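Local coordinates for uncharacterized hypothetical protein (PDB 4EI0) that is of unknown function, a DUF4466 family member from the bacterium Parabacteroides merdae, rich in antiparallel beta sheet, at residues P12-S24 with I36-L48. Sequence-based numbering, arbitrary orientation.
Sequences PVSALSNDCIKRS and IEFAYAMAIPNEL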
ATOM      1  N   PRO B  12      -8.824  12.768  -8.837  1.00116.71           N
ATOM      2  CA  PRO B  12      -7.694  13.428  -8.128  1.00 99.09           C
ATOM      3  C   PRO B  12      -6.720  14.084  -9.152  1.00 69.39           C
ATOM      4  O   PRO B  12      -6.982  14.080 -10.380  1.00 75.73           O
ATOM      5  CB  PRO B  12      -7.042  12.284  -7.333  1.00 99.22           C
ATOM      6  CG  PRO B  12      -7.348  11.057  -8.134  1.00106.10           C
ATOM      7  CD  PRO B  12      -8.640  11.301  -8.897  1.00104.82           C
ATOM      8  N   VAL B  13      -5.613  14.635  -8.672  1.00 69.81           N
ATOM      9  CA  VAL B  13      -4.746  15.437  -9.542  1.00 67.14           C
ATOM     10  C   VAL B  13      -4.273  14.690 -10.824  1.00 61.83           C
ATOM     11  O   VAL B  13      -3.594  13.668 -10.781  1.00 57.86           O
ATOM     12  CB  VAL B  13      -3.588  16.043  -8.744  1.00 59.93           C
ATOM     13  CG1 VAL B  13      -2.760  16.986  -9.602  1.00 54.49           C
ATOM     14  CG2 VAL B  13      -4.164  16.781  -7.559  1.00 58.13           C
ATOM     15  N   SER B  14      -4.612  15.227 -11.977  1.00 52.10           N
ATOM     16  CA  SER B  14      -4.342  14.532 -13.246  1.00 49.86           C
ATOM     17  C   SER B  14      -2.918  14.799 -13.757  1.00 57.93           C
ATOM     18  O   SER B  14      -2.673  15.070 -14.926  1.00 57.75           O
ATOM     19  CB  SER B  14      -5.401  14.867 -14.274  1.00 52.42           C
ATOM     20  OG  SER B  14      -5.752  16.249 -14.222  1.00 58.06           O
ATOM     21  N   ALA B  15      -1.979  14.705 -12.829  1.00 51.66           N
ATOM     22  CA  ALA B  15      -0.556  14.948 -13.063  1.00 52.65           C
ATOM     23  C   ALA B  15       0.171  14.516 -11.769  1.00 51.36           C
ATOM     24  O   ALA B  15      -0.467  14.214 -10.761  1.00 48.11           O
ATOM     25  CB  ALA B  15      -0.287  16.436 -13.346  1.00 56.11           C
ATOM     26  N   LEU B  16       1.494  14.500 -11.816  1.00 52.65           N
ATOM     27  CA  LEU B  16       2.328  14.298 -10.619  1.00 48.55           C
ATOM     28  C   LEU B  16       1.939  15.248  -9.547  1.00 50.94           C
ATOM     29  O   LEU B  16       1.795  16.439  -9.800  1.00 52.74           O
ATOM     30  CB  LEU B  16       3.794  14.560 -10.962  1.00 53.23           C
ATOM     31  CG  LEU B  16       4.784  14.260  -9.841  1.00 53.72           C
ATOM     32  CD1 LEU B  16       4.545  12.863  -9.246  1.00 48.37           C
ATOM     33  CD2 LEU B  16       6.169  14.358 -10.466  1.00 57.41           C
ATOM     34  N   SER B  17       1.695  14.733  -8.353  1.00 49.60           N
ATOM     35  CA  SER B  17       1.395  15.573  -7.220  1.00 50.49           C
ATOM     36  C   SER B  17       2.130  15.098  -5.944  1.00 50.06           C
ATOM     37  O   SER B  17       2.674  13.985  -5.891  1.00 43.57           O
ATOM     38  CB  SER B  17      -0.093  15.569  -6.998  1.00 53.23           C
ATOM     39  OG  SER B  17      -0.440  14.310  -6.488  1.00 58.47           O
ATOM     40  N   ASN B  18       2.142  15.951  -4.920  1.00 45.07           N
ATOM     41  CA  ASN B  18       2.863  15.620  -3.679  1.00 44.24           C
ATOM     42  C   ASN B  18       2.235  16.257  -2.451  1.00 50.24           C
ATOM     43  O   ASN B  18       1.480  17.201  -2.562  1.00 49.63           O
ATOM     44  CB  ASN B  18       4.373  15.901  -3.819  1.00 43.10           C
ATOM     45  CG  ASN B  18       4.772  17.412  -3.907  1.00 49.37           C
ATOM     46  OD1 ASN B  18       5.967  17.730  -3.931  1.00 45.76           O
ATOM     47  ND2 ASN B  18       3.825  18.305  -3.912  1.00 46.16           N
ATOM     48  N   ASP B  19       2.547  15.713  -1.290  1.00 47.96           N
ATOM     49  CA  ASP B  19       2.109  16.252  -0.017  1.00 50.83           C
ATOM     50  C   ASP B  19       3.079  15.770   1.041  1.00 54.48           C
ATOM     51  O   ASP B  19       3.653  14.719   0.885  1.00 46.11           O
ATOM     52  CB  ASP B  19       0.725  15.732   0.331  1.00 64.51           C
ATOM     53  CG  ASP B  19       0.163  16.394   1.588  1.00 66.07           C
ATOM     54  OD1 ASP B  19       0.066  17.622   1.624  1.00 77.40           O
ATOM     55  OD2 ASP B  19      -0.146  15.697   2.559  1.00 78.94           O
ATOM     56  N   CYS B  20       3.327  16.555   2.083  1.00 48.23           N
ATOM     57  CA  CYS B  20       4.302  16.154   3.077  1.00 48.72           C
ATOM     58  C   CYS B  20       3.796  16.522   4.449  1.00 47.84           C
ATOM     59  O   CYS B  20       3.270  17.611   4.626  1.00 50.37           O
ATOM     60  CB  CYS B  20       5.674  16.806   2.788  1.00 43.92           C
ATOM     61  SG  CYS B  20       7.015  15.982   3.688  1.00 45.03           S
ATOM     62  N   ILE B  21       3.952  15.615   5.411  1.00 43.45           N
ATOM     63  CA  ILE B  21       3.511  15.839   6.797  1.00 50.70           C
ATOM     64  C   ILE B  21       4.671  15.593   7.760  1.00 47.24           C
ATOM     65  O   ILE B  21       5.397  14.634   7.627  1.00 47.39           O
ATOM     66  CB  ILE B  21       2.228  15.030   7.175  1.00 59.91           C
ATOM     67  CG1 ILE B  21       2.495  13.534   7.385  1.00 74.29           C
ATOM     68  CG2 ILE B  21       1.139  15.243   6.119  1.00 59.45           C
ATOM     69  CD1 ILE B  21       1.400  12.797   8.149  1.00 82.31           C
ATOM     70  N   LYS B  22       4.894  16.521   8.685  1.00 43.87           N
ATOM     71  CA  LYS B  22       5.872  16.322   9.736  1.00 42.06           C
ATOM     72  C   LYS B  22       5.298  15.255  10.648  1.00 46.43           C
ATOM     73  O   LYS B  22       4.159  15.378  11.069  1.00 48.26           O
ATOM     74  CB  LYS B  22       6.091  17.646  10.501  1.00 48.99           C
ATOM     75  CG  LYS B  22       7.150  17.568  11.607  1.00 53.82           C
ATOM     76  CD  LYS B  22       7.543  18.946  12.115  1.00 57.95           C
ATOM     77  CE  LYS B  22       8.200  18.871  13.506  1.00 55.09           C
ATOM     78  NZ  LYS B  22       7.219  18.799  14.624  1.00 52.45           N
ATOM     79  N   ARG B  23       6.021  14.179  10.894  1.00 50.17           N
ATOM     80  CA  ARG B  23       5.547  13.125  11.817  1.00 48.57           C
ATOM     81  C   ARG B  23       5.886  13.460  13.267  1.00 63.27           C
ATOM     82  O   ARG B  23       5.091  13.269  14.161  1.00 56.05           O
ATOM     83  CB  ARG B  23       6.062  11.744  11.408  1.00 57.11           C
ATOM     84  CG  ARG B  23       5.207  11.163  10.276  1.00 70.69           C
ATOM     85  CD  ARG B  23       5.883  10.034   9.506  1.00 94.83           C
ATOM     86  NE  ARG B  23       6.333   8.918  10.343  1.00109.89           N
ATOM     87  CZ  ARG B  23       5.554   7.934  10.806  1.00 95.25           C
ATOM     88  NH1 ARG B  23       4.249   7.902  10.547  1.00 88.04           N
ATOM     89  NH2 ARG B  23       6.092   6.965  11.541  1.00 68.38           N
ATOM     90  N   SER B  24       7.056  14.023  13.489  1.00 64.27           N
ATOM     91  CA  SER B  24       7.399  14.514  14.819  1.00 61.09           C
ATOM     92  C   SER B  24       6.295  15.436  15.382  1.00 55.72           C
ATOM     93  O   SER B  24       5.747  16.310  14.673  1.00 54.96           O
ATOM     94  CB  SER B  24       8.761  15.245  14.761  1.00 54.30           C
ATOM     95  OG  SER B  24       9.749  14.455  14.050  1.00 43.85           O
ATOM     96  N   ILE B  36      14.196  15.019  13.099  1.00 39.12           N
ATOM     97  CA  ILE B  36      12.865  15.507  12.725  1.00 40.48           C
ATOM     98  C   ILE B  36      12.466  14.609  11.540  1.00 37.93           C
ATOM     99  O   ILE B  36      13.206  14.467  10.540  1.00 40.03           O
ATOM    100  CB  ILE B  36      12.830  16.968  12.264  1.00 44.61           C
ATOM    101  CG1 ILE B  36      13.584  17.843  13.246  1.00 54.07           C
ATOM    102  CG2 ILE B  36      11.397  17.442  12.058  1.00 42.49           C
ATOM    103  CD1 ILE B  36      13.481  19.320  12.952  1.00 43.69           C
ATOM    104  N   GLU B  37      11.331  13.960  11.703  1.00 42.72           N
ATOM    105  CA  GLU B  37      10.849  12.956  10.766  1.00 42.40           C
ATOM    106  C   GLU B  37       9.669  13.470   9.966  1.00 42.94           C
ATOM    107  O   GLU B  37       8.736  14.055  10.538  1.00 41.71           O
ATOM    108  CB  GLU B  37      10.387  11.750  11.530  1.00 39.58           C
ATOM    109  CG  GLU B  37       9.979  10.596  10.631  1.00 51.82           C
ATOM    110  CD  GLU B  37       9.438   9.419  11.406  1.00 64.41           C
ATOM    111  OE1 GLU B  37       9.727   9.296  12.617  1.00 56.44           O
ATOM    112  OE2 GLU B  37       8.724   8.612  10.798  1.00 66.19           O
ATOM    113  N   PHE B  38       9.712  13.222   8.663  1.00 44.89           N
ATOM    114  CA  PHE B  38       8.696  13.694   7.720  1.00 41.98           C
ATOM    115  C   PHE B  38       8.192  12.480   6.892  1.00 44.11           C
ATOM    116  O   PHE B  38       8.949  11.534   6.660  1.00 40.87           O
ATOM    117  CB  PHE B  38       9.273  14.762   6.785  1.00 43.07           C
ATOM    118  CG  PHE B  38       9.663  16.051   7.455  1.00 38.08           C
ATOM    119  CD1 PHE B  38      10.893  16.189   8.044  1.00 43.14           C
ATOM    120  CD2 PHE B  38       8.786  17.096   7.512  1.00 45.92           C
ATOM    121  CE1 PHE B  38      11.247  17.374   8.662  1.00 40.64           C
ATOM    122  CE2 PHE B  38       9.122  18.282   8.142  1.00 48.45           C
ATOM    123  CZ  PHE B  38      10.360  18.421   8.712  1.00 42.26           C
ATOM    124  N   ALA B  39       6.929  12.512   6.458  1.00 36.02           N
ATOM    125  CA  ALA B  39       6.364  11.507   5.559  1.00 43.35           C
ATOM    126  C   ALA B  39       5.989  12.238   4.276  1.00 45.43           C
ATOM    127  O   ALA B  39       5.096  13.081   4.296  1.00 43.71           O
ATOM    128  CB  ALA B  39       5.148  10.831   6.175  1.00 36.49           C
ATOM    129  N   TYR B  40       6.725  11.967   3.197  1.00 43.34           N
ATOM    130  CA  TYR B  40       6.591  12.678   1.920  1.00 37.72           C
ATOM    131  C   TYR B  40       5.847  11.741   0.954  1.00 39.61           C
ATOM    132  O   TYR B  40       6.393  10.715   0.568  1.00 42.07           O
ATOM    133  CB  TYR B  40       7.929  13.011   1.328  1.00 44.64           C
ATOM    134  CG  TYR B  40       7.920  13.817   0.029  1.00 47.56           C
ATOM    135  CD1 TYR B  40       7.051  14.879  -0.162  1.00 45.86           C
ATOM    136  CD2 TYR B  40       8.820  13.525  -0.997  1.00 49.27           C
ATOM    137  CE1 TYR B  40       7.048  15.612  -1.348  1.00 43.57           C
ATOM    138  CE2 TYR B  40       8.844  14.274  -2.182  1.00 50.88           C
ATOM    139  CZ  TYR B  40       7.960  15.322  -2.348  1.00 46.75           C
ATOM    140  OH  TYR B  40       7.985  16.068  -3.524  1.00 43.55           O
ATOM    141  N   ALA B  41       4.617  12.128   0.591  1.00 39.13           N
ATOM    142  CA  ALA B  41       3.728  11.375  -0.302  1.00 41.16           C
ATOM    143  C   ALA B  41       3.781  11.937  -1.698  1.00 42.44           C
ATOM    144  O   ALA B  41       3.685  13.156  -1.880  1.00 49.03           O
ATOM    145  CB  ALA B  41       2.294  11.442   0.209  1.00 39.58           C
HETATM  146  N   MSE B  42       3.853  11.043  -2.681  1.00 42.56           N
HETATM  147  CA  MSE B  42       3.894  11.402  -4.106  1.00 45.72           C
HETATM  148  C   MSE B  42       2.929  10.525  -4.878  1.00 45.35           C
HETATM  149  O   MSE B  42       2.698   9.391  -4.503  1.00 40.67           O
HETATM  150  CB  MSE B  42       5.311  11.173  -4.656  1.00 43.88           C
HETATM  151  CG  MSE B  42       6.395  11.894  -3.886  1.00 45.87           C
HETATM  152 SE   MSE B  42       8.108  11.023  -4.036  0.75 46.65          SE
HETATM  153  CE  MSE B  42       7.633   9.692  -2.588  1.00 42.61           C
ATOM    154  N   ALA B  43       2.340  11.039  -5.948  1.00 48.35           N
ATOM    155  CA  ALA B  43       1.377  10.236  -6.755  1.00 47.29           C
ATOM    156  C   ALA B  43       1.273  10.806  -8.161  1.00 49.40           C
ATOM    157  O   ALA B  43       1.312  12.016  -8.337  1.00 48.54           O
ATOM    158  CB  ALA B  43      -0.022  10.175  -6.116  1.00 43.46           C
ATOM    159  N   ILE B  44       1.201   9.909  -9.142  1.00 47.75           N
ATOM    160  CA  ILE B  44       1.038  10.233 -10.522  1.00 48.87           C
ATOM    161  C   ILE B  44       0.020   9.246 -11.045  1.00 58.34           C
ATOM    162  O   ILE B  44       0.036   8.097 -10.649  1.00 48.94           O
ATOM    163  CB  ILE B  44       2.366  10.168 -11.303  1.00 51.41           C
ATOM    164  CG1 ILE B  44       2.165  10.704 -12.740  1.00 50.49           C
ATOM    165  CG2 ILE B  44       2.937   8.758 -11.340  1.00 41.87           C
ATOM    166  CD1 ILE B  44       3.446  10.851 -13.540  1.00 50.18           C
ATOM    167  N   PRO B  45      -0.918   9.696 -11.888  1.00 55.36           N
ATOM    168  CA  PRO B  45      -1.813   8.705 -12.469  1.00 55.49           C
ATOM    169  C   PRO B  45      -0.994   7.652 -13.218  1.00 40.40           C
ATOM    170  O   PRO B  45      -0.071   7.974 -13.975  1.00 49.11           O
ATOM    171  CB  PRO B  45      -2.697   9.538 -13.410  1.00 59.88           C
ATOM    172  CG  PRO B  45      -2.614  10.926 -12.862  1.00 59.69           C
ATOM    173  CD  PRO B  45      -1.204  11.052 -12.383  1.00 52.47           C
ATOM    174  N   ASN B  46      -1.307   6.374 -12.964  1.00 49.11           N
ATOM    175  CA  ASN B  46      -0.487   5.255 -13.430  1.00 41.22           C
ATOM    176  C   ASN B  46      -0.320   5.189 -14.931  1.00 46.89           C
ATOM    177  O   ASN B  46       0.732   4.806 -15.403  1.00 47.59           O
ATOM    178  CB  ASN B  46      -1.076   3.924 -12.979  1.00 46.22           C
ATOM    179  CG  ASN B  46      -0.076   2.775 -13.070  1.00 45.78           C
ATOM    180  OD1 ASN B  46       1.082   2.910 -12.648  1.00 46.65           O
ATOM    181  ND2 ASN B  46      -0.510   1.661 -13.615  1.00 40.68           N
ATOM    182  N   GLU B  47      -1.320   5.631 -15.675  1.00 56.06           N
ATOM    183  CA  GLU B  47      -1.248   5.610 -17.132  1.00 59.43           C
ATOM    184  C   GLU B  47      -0.332   6.709 -17.722  1.00 61.05           C
ATOM    185  O   GLU B  47       0.112   6.577 -18.847  1.00 65.89           O
ATOM    186  CB  GLU B  47      -2.658   5.656 -17.739  1.00 62.54           C
ATOM    187  CG  GLU B  47      -3.353   7.006 -17.685  1.00 66.14           C
ATOM    188  CD  GLU B  47      -4.035   7.368 -16.348  1.00 94.13           C
ATOM    189  OE1 GLU B  47      -3.869   6.689 -15.275  1.00 72.16           O
ATOM    190  OE2 GLU B  47      -4.757   8.401 -16.384  1.00 75.36           O
ATOM    191  N   LEU B  48      -0.014   7.737 -16.940  1.00 56.45           N
ATOM    192  CA  LEU B  48       0.864   8.839 -17.380  1.00 57.22           C
ATOM    193  C   LEU B  48       2.356   8.555 -17.159  1.00 64.12           C
ATOM    194  O   LEU B  48       3.205   9.017 -17.920  1.00 63.02           O
ATOM    195  CB  LEU B  48       0.481  10.159 -16.704  1.00 57.93           C
ATOM    196  CG  LEU B  48      -0.919  10.748 -16.930  1.00 66.06           C
ATOM    197  CD1 LEU B  48      -1.042  12.104 -16.201  1.00 63.56           C
ATOM    198  CD2 LEU B  48      -1.300  10.894 -18.402  1.00 65.83           C
TER
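Strands 17-22 and 35-43 run antiparallel, their axes closest at 4.6 Å, with Ser-17/Ala-43, Asp-19/Ala-41 and Ile-21/Ala-39 as hydrogen-bonded pairs and Asn-18/Met-42, Cys-20/Tyr-40 and Lys-22/Phe-38 as non-hydrogen-bonded pairs. Side chains of the latter set share one face. There Tyr-40 leans diagonally towards strand 17-22: CG stands opposite the backbone N (chi1 -177°), which carries the ring past Cys-20 CB to Asn-18. Tyr-40 OH donates to Asn-18 OD1 at 2.6 Å, on a lone pair in the amide plane, while the acceptor lies at the ring's edge. Asn-18 ND2 is taken by Glu-140 O, so both ends of the amide are gripped and its rotation is fixed. Met-42 CG lies over one face of the Tyr-40 ring, 3.8 Å above its plane and offset toward the rim. A phenylalanine in place of Tyr-40 would probably leave Asn-18 OD1 without this donor and the amide held less firmly. Cys-20 SG sits between the two aromatics, 3.9 Å from Tyr-40 CB and 4.0 Å from Phe-38 CB.

Strand 17-22 is an edge strand, within this chain, of a five-stranded antiparallel sheet, and 35-43 joins it to strand 107-115. The aromatic face packs against a second sheet, where, on strand 124-133, Phe-129 meets the rings of both Tyr-40 and Phe-38 and Phe-127 that of Phe-38, as in a beta sandwich.

On the other face Arg-23 CD rests 3.5 Å from Ala-39 CB, and a bend at chi3 (56°) turns the guanidinium toward Glu-37. The salt bridge runs from Arg-23 NE to Glu-37 OE2, where the modelled 2.5 Å is too short to be taken at face value, with the two planes 51° apart; NH2 adds only a weak bond. Just beyond the strand, Ser-24 OG accepts the Glu-37 N-H almost straight (2.9 Å), alongside the backbone bond from Arg-23 N to Glu-37 O.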